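Local coordinates for protein D-hydantoinase (Ralstonia pickettii, PDB 1NFG) that probably catalyses the stereospecific hydrolysis of the cyclic amide bond of D-hydantoin derivatives, using two zinc ions per subunit, at residues Y48-T58 against V340-Y348; L392-Q403 against Y415-T426. All coordinates share one frame; numbering follows the deposited sequence.

Contact 1: Y48-T58 against V340-Y348. With ZN (zinc ion), chain E.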
# COMPACT_ATOMS: atom_id res chain seq x y z
N TYR A 48 37.22 -4.67 -20.33
CA TYR A 48 36.77 -5.23 -19.07
C TYR A 48 36.82 -6.75 -19.17
O TYR A 48 36.60 -7.32 -20.24
CB TYR A 48 35.33 -4.80 -18.76
CG TYR A 48 35.13 -3.34 -18.42
CD1 TYR A 48 35.88 -2.71 -17.43
CD2 TYR A 48 34.14 -2.59 -19.06
CE1 TYR A 48 35.65 -1.38 -17.07
CE2 TYR A 48 33.90 -1.26 -18.71
CZ TYR A 48 34.65 -0.67 -17.72
OH TYR A 48 34.40 0.64 -17.36
N VAL A 49 37.13 -7.40 -18.06
CA VAL A 49 37.17 -8.85 -18.01
C VAL A 49 36.00 -9.24 -17.11
O VAL A 49 36.14 -9.29 -15.89
CB VAL A 49 38.48 -9.35 -17.37
CG1 VAL A 49 38.49 -10.87 -17.32
CG2 VAL A 49 39.67 -8.83 -18.16
N PHE A 50 34.84 -9.49 -17.73
CA PHE A 50 33.62 -9.86 -17.01
C PHE A 50 33.41 -11.37 -16.91
O PHE A 50 33.93 -12.13 -17.73
CB PHE A 50 32.37 -9.34 -17.73
CG PHE A 50 32.21 -7.85 -17.73
CD1 PHE A 50 32.34 -7.11 -16.55
CD2 PHE A 50 31.83 -7.19 -18.89
CE1 PHE A 50 32.06 -5.73 -16.54
CE2 PHE A 50 31.56 -5.82 -18.89
CZ PHE A 50 31.67 -5.09 -17.71
N PRO A 51 32.64 -11.81 -15.91
CA PRO A 51 32.37 -13.25 -15.78
C PRO A 51 31.44 -13.54 -16.97
O PRO A 51 30.77 -12.62 -17.47
CB PRO A 51 31.62 -13.34 -14.45
CG PRO A 51 32.21 -12.24 -13.66
CD PRO A 51 32.29 -11.11 -14.66
N GLY A 52 31.39 -14.77 -17.45
CA GLY A 52 30.52 -15.06 -18.58
C GLY A 52 29.04 -14.91 -18.26
O GLY A 52 28.59 -15.27 -17.17
N GLY A 53 28.28 -14.38 -19.21
CA GLY A 53 26.85 -14.20 -19.00
C GLY A 53 26.13 -15.51 -18.69
O GLY A 53 26.52 -16.57 -19.16
N ILE A 54 25.07 -15.42 -17.90
CA ILE A 54 24.29 -16.60 -17.53
C ILE A 54 22.81 -16.32 -17.72
O ILE A 54 22.20 -15.60 -16.92
CB ILE A 54 24.56 -16.99 -16.08
CG1 ILE A 54 26.03 -17.38 -15.91
CG2 ILE A 54 23.64 -18.13 -15.67
CD1 ILE A 54 26.41 -17.75 -14.50
N ASP A 55 22.22 -16.89 -18.77
CA ASP A 55 20.81 -16.68 -19.07
C ASP A 55 19.93 -17.83 -18.58
O ASP A 55 19.83 -18.87 -19.24
CB ASP A 55 20.65 -16.51 -20.58
CG ASP A 55 19.31 -15.95 -20.95
OD1 ASP A 55 18.36 -16.09 -20.14
OD2 ASP A 55 19.19 -15.39 -22.06
N VAL A 56 19.28 -17.65 -17.44
CA VAL A 56 18.44 -18.69 -16.87
C VAL A 56 17.02 -18.77 -17.42
O VAL A 56 16.16 -19.41 -16.81
CB VAL A 56 18.38 -18.56 -15.32
CG1 VAL A 56 19.79 -18.56 -14.75
CG2 VAL A 56 17.62 -17.30 -14.92
N HIS A 57 16.76 -18.14 -18.56
CA HIS A 57 15.42 -18.20 -19.13
C HIS A 57 15.45 -18.26 -20.65
O HIS A 57 15.27 -17.24 -21.32
CB HIS A 57 14.60 -16.99 -18.67
CG HIS A 57 13.13 -17.09 -18.98
ND1 HIS A 57 12.17 -16.46 -18.22
CD2 HIS A 57 12.47 -17.76 -19.95
CE1 HIS A 57 10.98 -16.74 -18.71
NE2 HIS A 57 11.13 -17.52 -19.76
N THR A 58 15.67 -19.46 -21.19
CA THR A 58 15.71 -19.66 -22.63
C THR A 58 14.83 -20.80 -23.11
O THR A 58 14.53 -21.74 -22.36
CB THR A 58 17.15 -19.95 -23.14
OG1 THR A 58 17.66 -21.12 -22.47
CG2 THR A 58 18.06 -18.78 -22.89
N VAL A 340 18.63 -13.91 -26.88
CA VAL A 340 19.71 -14.51 -26.10
C VAL A 340 21.07 -13.87 -26.39
O VAL A 340 21.92 -13.78 -25.51
CB VAL A 340 19.82 -16.05 -26.34
CG1 VAL A 340 20.43 -16.34 -27.70
CG2 VAL A 340 20.63 -16.69 -25.22
N GLU A 341 21.26 -13.41 -27.63
CA GLU A 341 22.53 -12.80 -28.01
C GLU A 341 22.66 -11.35 -27.58
O GLU A 341 23.72 -10.93 -27.10
CB GLU A 341 22.74 -12.88 -29.52
CG GLU A 341 24.19 -12.62 -29.93
CD GLU A 341 24.43 -12.70 -31.42
OE1 GLU A 341 23.89 -13.62 -32.07
OE2 GLU A 341 25.16 -11.84 -31.95
N GLU A 342 21.59 -10.58 -27.74
CA GLU A 342 21.60 -9.17 -27.39
C GLU A 342 21.51 -8.85 -25.91
O GLU A 342 21.86 -7.74 -25.49
CB GLU A 342 20.45 -8.45 -28.12
CG GLU A 342 20.47 -8.61 -29.63
CD GLU A 342 19.66 -9.79 -30.13
OE1 GLU A 342 19.67 -10.86 -29.48
OE2 GLU A 342 19.02 -9.65 -31.19
N ARG A 343 21.07 -9.82 -25.10
CA ARG A 343 20.89 -9.59 -23.67
C ARG A 343 21.94 -8.72 -22.98
O ARG A 343 21.61 -7.64 -22.49
CB ARG A 343 20.76 -10.92 -22.91
CG ARG A 343 20.36 -10.71 -21.44
CD ARG A 343 20.21 -12.01 -20.65
NE ARG A 343 21.44 -12.79 -20.64
CZ ARG A 343 22.06 -13.20 -19.53
NH1 ARG A 343 21.55 -12.90 -18.34
NH2 ARG A 343 23.18 -13.91 -19.61
N LEU A 344 23.19 -9.17 -22.93
CA LEU A 344 24.23 -8.40 -22.25
C LEU A 344 24.40 -6.98 -22.77
O LEU A 344 24.37 -6.03 -21.99
CB LEU A 344 25.58 -9.12 -22.31
CG LEU A 344 25.78 -10.43 -21.55
CD1 LEU A 344 27.14 -10.41 -20.89
CD2 LEU A 344 24.72 -10.63 -20.50
N MET A 345 24.57 -6.82 -24.08
CA MET A 345 24.75 -5.48 -24.62
C MET A 345 23.62 -4.55 -24.21
O MET A 345 23.86 -3.43 -23.77
CB MET A 345 24.85 -5.51 -26.14
CG MET A 345 26.19 -6.03 -26.66
SD MET A 345 26.29 -5.95 -28.46
CE MET A 345 25.23 -7.34 -28.91
N MET A 346 22.39 -5.03 -24.35
CA MET A 346 21.21 -4.24 -24.00
C MET A 346 21.17 -3.87 -22.52
O MET A 346 20.92 -2.72 -22.17
CB MET A 346 19.95 -5.01 -24.39
CG MET A 346 19.75 -5.14 -25.88
SD MET A 346 19.56 -3.53 -26.68
CE MET A 346 21.15 -3.26 -27.17
N VAL A 347 21.41 -4.84 -21.64
CA VAL A 347 21.41 -4.56 -20.22
C VAL A 347 22.56 -3.61 -19.88
O VAL A 347 22.41 -2.72 -19.05
CB VAL A 347 21.55 -5.86 -19.39
CG1 VAL A 347 21.79 -5.53 -17.92
CG2 VAL A 347 20.30 -6.71 -19.55
N TYR A 348 23.69 -3.81 -20.55
CA TYR A 348 24.88 -2.98 -20.33
C TYR A 348 24.62 -1.51 -20.64
O TYR A 348 25.24 -0.63 -20.04
CB TYR A 348 26.05 -3.48 -21.18
CG TYR A 348 27.34 -2.70 -20.94
CD1 TYR A 348 28.11 -2.92 -19.80
CD2 TYR A 348 27.74 -1.69 -21.82
CE1 TYR A 348 29.24 -2.15 -19.53
CE2 TYR A 348 28.86 -0.92 -21.57
CZ TYR A 348 29.61 -1.15 -20.42
OH TYR A 348 30.70 -0.36 -20.14
ZN ZN E . 9.31 -18.28 -21.10
O HOH W 1 31.34 1.64 -17.61
O HOH W 2 21.52 -14.26 -23.01

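Contact 2: L392-Q403 against Y415-T426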
# COMPACT_ATOMS: atom_id res chain seq x y z
N LEU A 392 35.44 -10.64 -22.69
CA LEU A 392 36.31 -9.48 -22.76
C LEU A 392 35.49 -8.39 -23.44
O LEU A 392 35.23 -8.44 -24.65
CB LEU A 392 37.58 -9.80 -23.55
CG LEU A 392 38.38 -10.96 -22.93
CD1 LEU A 392 39.72 -11.06 -23.62
CD2 LEU A 392 38.56 -10.74 -21.43
N TRP A 393 35.07 -7.42 -22.63
CA TRP A 393 34.22 -6.33 -23.06
C TRP A 393 34.95 -5.04 -23.44
O TRP A 393 35.85 -4.60 -22.74
CB TRP A 393 33.21 -6.05 -21.94
CG TRP A 393 31.92 -5.41 -22.37
CD1 TRP A 393 31.68 -4.08 -22.55
CD2 TRP A 393 30.69 -6.09 -22.67
NE1 TRP A 393 30.38 -3.88 -22.95
CE2 TRP A 393 29.75 -5.10 -23.03
CE3 TRP A 393 30.30 -7.43 -22.67
CZ2 TRP A 393 28.44 -5.42 -23.39
CZ3 TRP A 393 28.99 -7.75 -23.02
CH2 TRP A 393 28.08 -6.74 -23.38
N ASP A 394 34.55 -4.46 -24.56
CA ASP A 394 35.13 -3.20 -25.04
C ASP A 394 34.08 -2.14 -24.74
O ASP A 394 33.13 -1.96 -25.50
CB ASP A 394 35.36 -3.25 -26.55
CG ASP A 394 36.07 -2.01 -27.07
OD1 ASP A 394 35.88 -0.92 -26.49
OD2 ASP A 394 36.81 -2.14 -28.07
N PRO A 395 34.24 -1.41 -23.62
CA PRO A 395 33.29 -0.37 -23.23
C PRO A 395 33.13 0.80 -24.20
O PRO A 395 32.11 1.48 -24.18
CB PRO A 395 33.81 0.07 -21.87
CG PRO A 395 35.28 -0.11 -22.01
CD PRO A 395 35.38 -1.46 -22.69
N GLU A 396 34.11 1.03 -25.06
CA GLU A 396 34.04 2.15 -26.00
C GLU A 396 33.48 1.78 -27.37
O GLU A 396 33.01 2.65 -28.10
CB GLU A 396 35.42 2.78 -26.20
CG GLU A 396 36.02 3.33 -24.93
CD GLU A 396 35.03 4.14 -24.11
OE1 GLU A 396 34.37 5.04 -24.68
OE2 GLU A 396 34.92 3.88 -22.89
N ALA A 397 33.53 0.50 -27.71
CA ALA A 397 33.03 0.06 -29.00
C ALA A 397 31.56 0.43 -29.22
O ALA A 397 30.69 0.12 -28.41
CB ALA A 397 33.21 -1.45 -29.12
N GLU A 398 31.30 1.11 -30.34
CA GLU A 398 29.95 1.51 -30.70
C GLU A 398 29.48 0.68 -31.88
O GLU A 398 30.27 0.31 -32.74
CB GLU A 398 29.90 2.99 -31.03
CG GLU A 398 29.76 3.87 -29.81
CD GLU A 398 30.09 5.31 -30.07
OE1 GLU A 398 29.58 5.88 -31.07
OE2 GLU A 398 30.87 5.89 -29.28
N MET A 399 28.19 0.39 -31.92
CA MET A 399 27.65 -0.44 -32.99
C MET A 399 26.13 -0.40 -33.05
O MET A 399 25.47 -0.13 -32.05
CB MET A 399 28.12 -1.87 -32.76
CG MET A 399 27.26 -2.95 -33.36
SD MET A 399 27.51 -4.49 -32.46
CE MET A 399 29.14 -4.95 -33.05
N VAL A 400 25.59 -0.66 -34.23
CA VAL A 400 24.15 -0.70 -34.41
C VAL A 400 23.75 -2.16 -34.50
O VAL A 400 24.32 -2.90 -35.30
CB VAL A 400 23.70 -0.02 -35.70
CG1 VAL A 400 22.21 -0.24 -35.90
CG2 VAL A 400 24.02 1.46 -35.64
N ILE A 401 22.78 -2.57 -33.70
CA ILE A 401 22.36 -3.96 -33.74
C ILE A 401 21.54 -4.24 -34.99
O ILE A 401 20.48 -3.66 -35.20
CB ILE A 401 21.54 -4.33 -32.49
CG1 ILE A 401 22.44 -4.21 -31.26
CG2 ILE A 401 20.99 -5.75 -32.63
CD1 ILE A 401 21.84 -4.77 -30.00
N GLU A 402 22.06 -5.14 -35.82
CA GLU A 402 21.39 -5.53 -37.05
C GLU A 402 21.37 -7.05 -37.09
O GLU A 402 22.37 -7.70 -36.81
CB GLU A 402 22.16 -5.00 -38.26
CG GLU A 402 22.57 -3.56 -38.15
CD GLU A 402 23.46 -3.13 -39.29
OE1 GLU A 402 22.93 -2.77 -40.36
OE2 GLU A 402 24.70 -3.16 -39.11
N GLN A 403 20.21 -7.61 -37.43
CA GLN A 403 20.06 -9.06 -37.49
C GLN A 403 21.06 -9.68 -38.45
O GLN A 403 21.49 -10.81 -38.25
CB GLN A 403 18.64 -9.42 -37.91
CG GLN A 403 18.34 -10.91 -37.89
CD GLN A 403 18.69 -11.55 -36.57
OE1 GLN A 403 18.91 -10.86 -35.57
NE2 GLN A 403 18.73 -12.88 -36.55
N TYR A 415 15.81 -5.96 -31.30
CA TYR A 415 16.52 -4.71 -31.07
C TYR A 415 17.14 -4.17 -32.35
O TYR A 415 18.17 -3.49 -32.32
CB TYR A 415 17.58 -4.94 -30.00
CG TYR A 415 16.99 -5.62 -28.79
CD1 TYR A 415 16.23 -4.90 -27.87
CD2 TYR A 415 17.11 -7.00 -28.61
CE1 TYR A 415 15.59 -5.53 -26.80
CE2 TYR A 415 16.48 -7.64 -27.55
CZ TYR A 415 15.72 -6.91 -26.65
OH TYR A 415 15.10 -7.54 -25.60
N GLU A 416 16.50 -4.47 -33.48
CA GLU A 416 16.99 -4.01 -34.76
C GLU A 416 17.03 -2.48 -34.76
O GLU A 416 16.04 -1.83 -34.44
CB GLU A 416 16.07 -4.50 -35.88
CG GLU A 416 16.49 -4.09 -37.28
CD GLU A 416 17.79 -4.73 -37.72
OE1 GLU A 416 17.92 -5.97 -37.59
OE2 GLU A 416 18.68 -4.00 -38.21
N GLY A 417 18.19 -1.93 -35.10
CA GLY A 417 18.32 -0.48 -35.14
C GLY A 417 18.89 0.19 -33.91
O GLY A 417 19.30 1.34 -33.99
N HIS A 418 18.93 -0.50 -32.78
CA HIS A 418 19.47 0.11 -31.56
C HIS A 418 20.97 0.35 -31.61
O HIS A 418 21.74 -0.54 -31.97
CB HIS A 418 19.15 -0.74 -30.32
CG HIS A 418 17.70 -0.74 -29.93
ND1 HIS A 418 17.28 -0.44 -28.65
CD2 HIS A 418 16.58 -1.03 -30.64
CE1 HIS A 418 15.96 -0.55 -28.59
NE2 HIS A 418 15.51 -0.91 -29.78
N LYS A 419 21.37 1.56 -31.25
CA LYS A 419 22.79 1.91 -31.22
C LYS A 419 23.27 1.59 -29.81
O LYS A 419 22.64 1.97 -28.83
CB LYS A 419 22.98 3.40 -31.52
CG LYS A 419 22.59 3.79 -32.94
CD LYS A 419 22.90 5.26 -33.25
CE LYS A 419 22.08 6.20 -32.39
NZ LYS A 419 22.45 7.62 -32.64
N VAL A 420 24.37 0.86 -29.72
CA VAL A 420 24.90 0.47 -28.42
C VAL A 420 26.36 0.86 -28.25
O VAL A 420 27.09 1.03 -29.23
CB VAL A 420 24.78 -1.05 -28.20
CG1 VAL A 420 23.34 -1.47 -28.31
CG2 VAL A 420 25.62 -1.81 -29.22
N LYS A 421 26.77 1.00 -27.00
CA LYS A 421 28.14 1.34 -26.66
C LYS A 421 28.57 0.28 -25.66
O LYS A 421 28.03 0.20 -24.56
CB LYS A 421 28.21 2.73 -26.04
CG LYS A 421 29.62 3.20 -25.73
CD LYS A 421 29.58 4.55 -25.04
CE LYS A 421 30.96 4.98 -24.56
NZ LYS A 421 30.90 6.24 -23.78
N GLY A 422 29.53 -0.55 -26.06
CA GLY A 422 29.99 -1.62 -25.19
C GLY A 422 29.60 -2.93 -25.85
O GLY A 422 28.43 -3.33 -25.82
N VAL A 423 30.58 -3.61 -26.43
CA VAL A 423 30.35 -4.86 -27.14
C VAL A 423 31.24 -6.02 -26.68
O VAL A 423 32.39 -5.81 -26.30
CB VAL A 423 30.57 -4.63 -28.65
CG1 VAL A 423 30.49 -5.94 -29.41
CG2 VAL A 423 29.55 -3.64 -29.17
N PRO A 424 30.71 -7.25 -26.70
CA PRO A 424 31.49 -8.43 -26.30
C PRO A 424 32.49 -8.67 -27.43
O PRO A 424 32.11 -8.62 -28.60
CB PRO A 424 30.45 -9.55 -26.25
CG PRO A 424 29.14 -8.84 -26.15
CD PRO A 424 29.32 -7.63 -27.01
N LYS A 425 33.75 -8.91 -27.09
CA LYS A 425 34.75 -9.11 -28.14
C LYS A 425 35.25 -10.54 -28.28
O LYS A 425 35.19 -11.11 -29.37
CB LYS A 425 35.93 -8.15 -27.94
CG LYS A 425 35.62 -6.76 -28.48
CD LYS A 425 35.16 -6.87 -29.91
CE LYS A 425 34.96 -5.52 -30.56
NZ LYS A 425 34.52 -5.69 -31.97
N THR A 426 35.76 -11.12 -27.21
CA THR A 426 36.22 -12.49 -27.27
C THR A 426 35.69 -13.19 -26.03
O THR A 426 35.66 -12.60 -24.94
CB THR A 426 37.77 -12.59 -27.37
OG1 THR A 426 38.35 -12.47 -26.07
CG2 THR A 426 38.32 -11.50 -28.25

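Contact 1: Y48-T58 against V340-Y348
G53 and L344 bring the two backbones together, their CA atoms 7.1 Å apart, where helix 343-348 passes strand 53-58 at 103° between N-to-C directions and 10.3 Å between axes. Further along, V340 lies against T58, CA atoms 7.4 Å apart.

R343 carries the largest share of the contact. With CG anti to the backbone N (chi1 -171°) and a bend at chi3, its guanidinium slides in against the strand. D55 CA lies over one face and L344 CD2 over the other, while I54 N and G53 C sit at the edge in plane. The direct bond to the strand, R343 NH1 to I54 O at 3.1 Å, is weak; NH1 also donates to V310 O. The D55 carboxylate stacks on the guanidinium, planes 29° apart. Its OD2 is 3.7 Å from R343 NE, well out of the guanidinium plane, a long salt bridge of charge alone. A water completes this pairing, accepting from R343 NE and donating to D55 OD2 and V340 O.

In the TIM-barrel fold of the amidohydrolases, metal ligands cluster at the C-terminal ends of the strands, and 53-58 is such a strand. D55 OD1 accepts from H57 N at 3.0 Å, an Asx turn, and OD2 bonds S312 OG. H57 NE2 binds zinc at 2.4 Å with H59, D313 and the carbamate of K148, and its ND1 is held by E260.

At the other end Y348 crosses Y48 at about a right angle. Its OH meets the Y48 ring edge 3.6 Å from CE2, and a second water joins both hydroxyls.

Contact 2: L392-Q403 against Y415-T426
A397 and G422 meet inside a beta bulge, where the register slips by two residues between the D394-V423 and E398-K421 pairs. Segments 392-403 and 415-426 form an antiparallel pair whose strands both turn a corner, at 395-396 and at 421, and a type II turn, Y415 to H418, begins the second segment. The pair belongs to the small beta domain that accompanies the TIM barrel in hydantoinases.

D394 shapes the first corner: OD1 takes both E396 N, nearly along the C-O axis, and A397 N, from above the carboxylate plane, an Asx turn through E396 N and, with A397 N, an Asx motif. Within the bulge, G422 N donates to A397 O at 2.7 Å, in the carbonyl plane. G422 has a positive phi and backbone angles that call for glycine, and the indole NE1 of W393 lies close to its backbone.

The indole extends beside P424 in the same direction, because CG stands anti to the backbone N (chi1 -155°). The proline ring lies over one face of the indole, and CD makes a CH-pi contact 4.2 Å from the centroid of the six-membered ring. On the opposite side of the indole plane W393 meets the rings of F50 and Y348.

M399, V420 and V423 share a face of the sheet: M399 crosses V423 at about a right angle, SD to CG2 4.0 Å, and I401, just past the strand, sets CD1 on V420 CG1 at the same distance. At the corner K421, extended, runs alongside E396 in a long salt bridge, OE1 to NZ 3.8 Å.

At the far end E416 bends at chi2 (66°), which brings its carboxylate back to the first segment; OE1 accepts Q403 N at 2.8 Å on the syn side, 17° out of the carboxylate plane.

Followed from the N terminus, the chain first lays down strand 48-58, then runs through most of the barrel before residues 340-348 return to it, so contact 1 closes a loop of 281 residues. Contact 2 opens afterwards and spans just 11 residues; the two follow in series, neither nesting nor crossing. They nevertheless share structure. Strand 390-400 pairs antiparallel with strand 48-58, and Y48 N lies 2.8 Å from W393 O, a probable hydrogen bond. Helix 343-352 touches both, with M346 packed on I401 and V420. Together the contacts join a zinc-bearing barrel strand, the helix beside it and the sheet formed late in the chain.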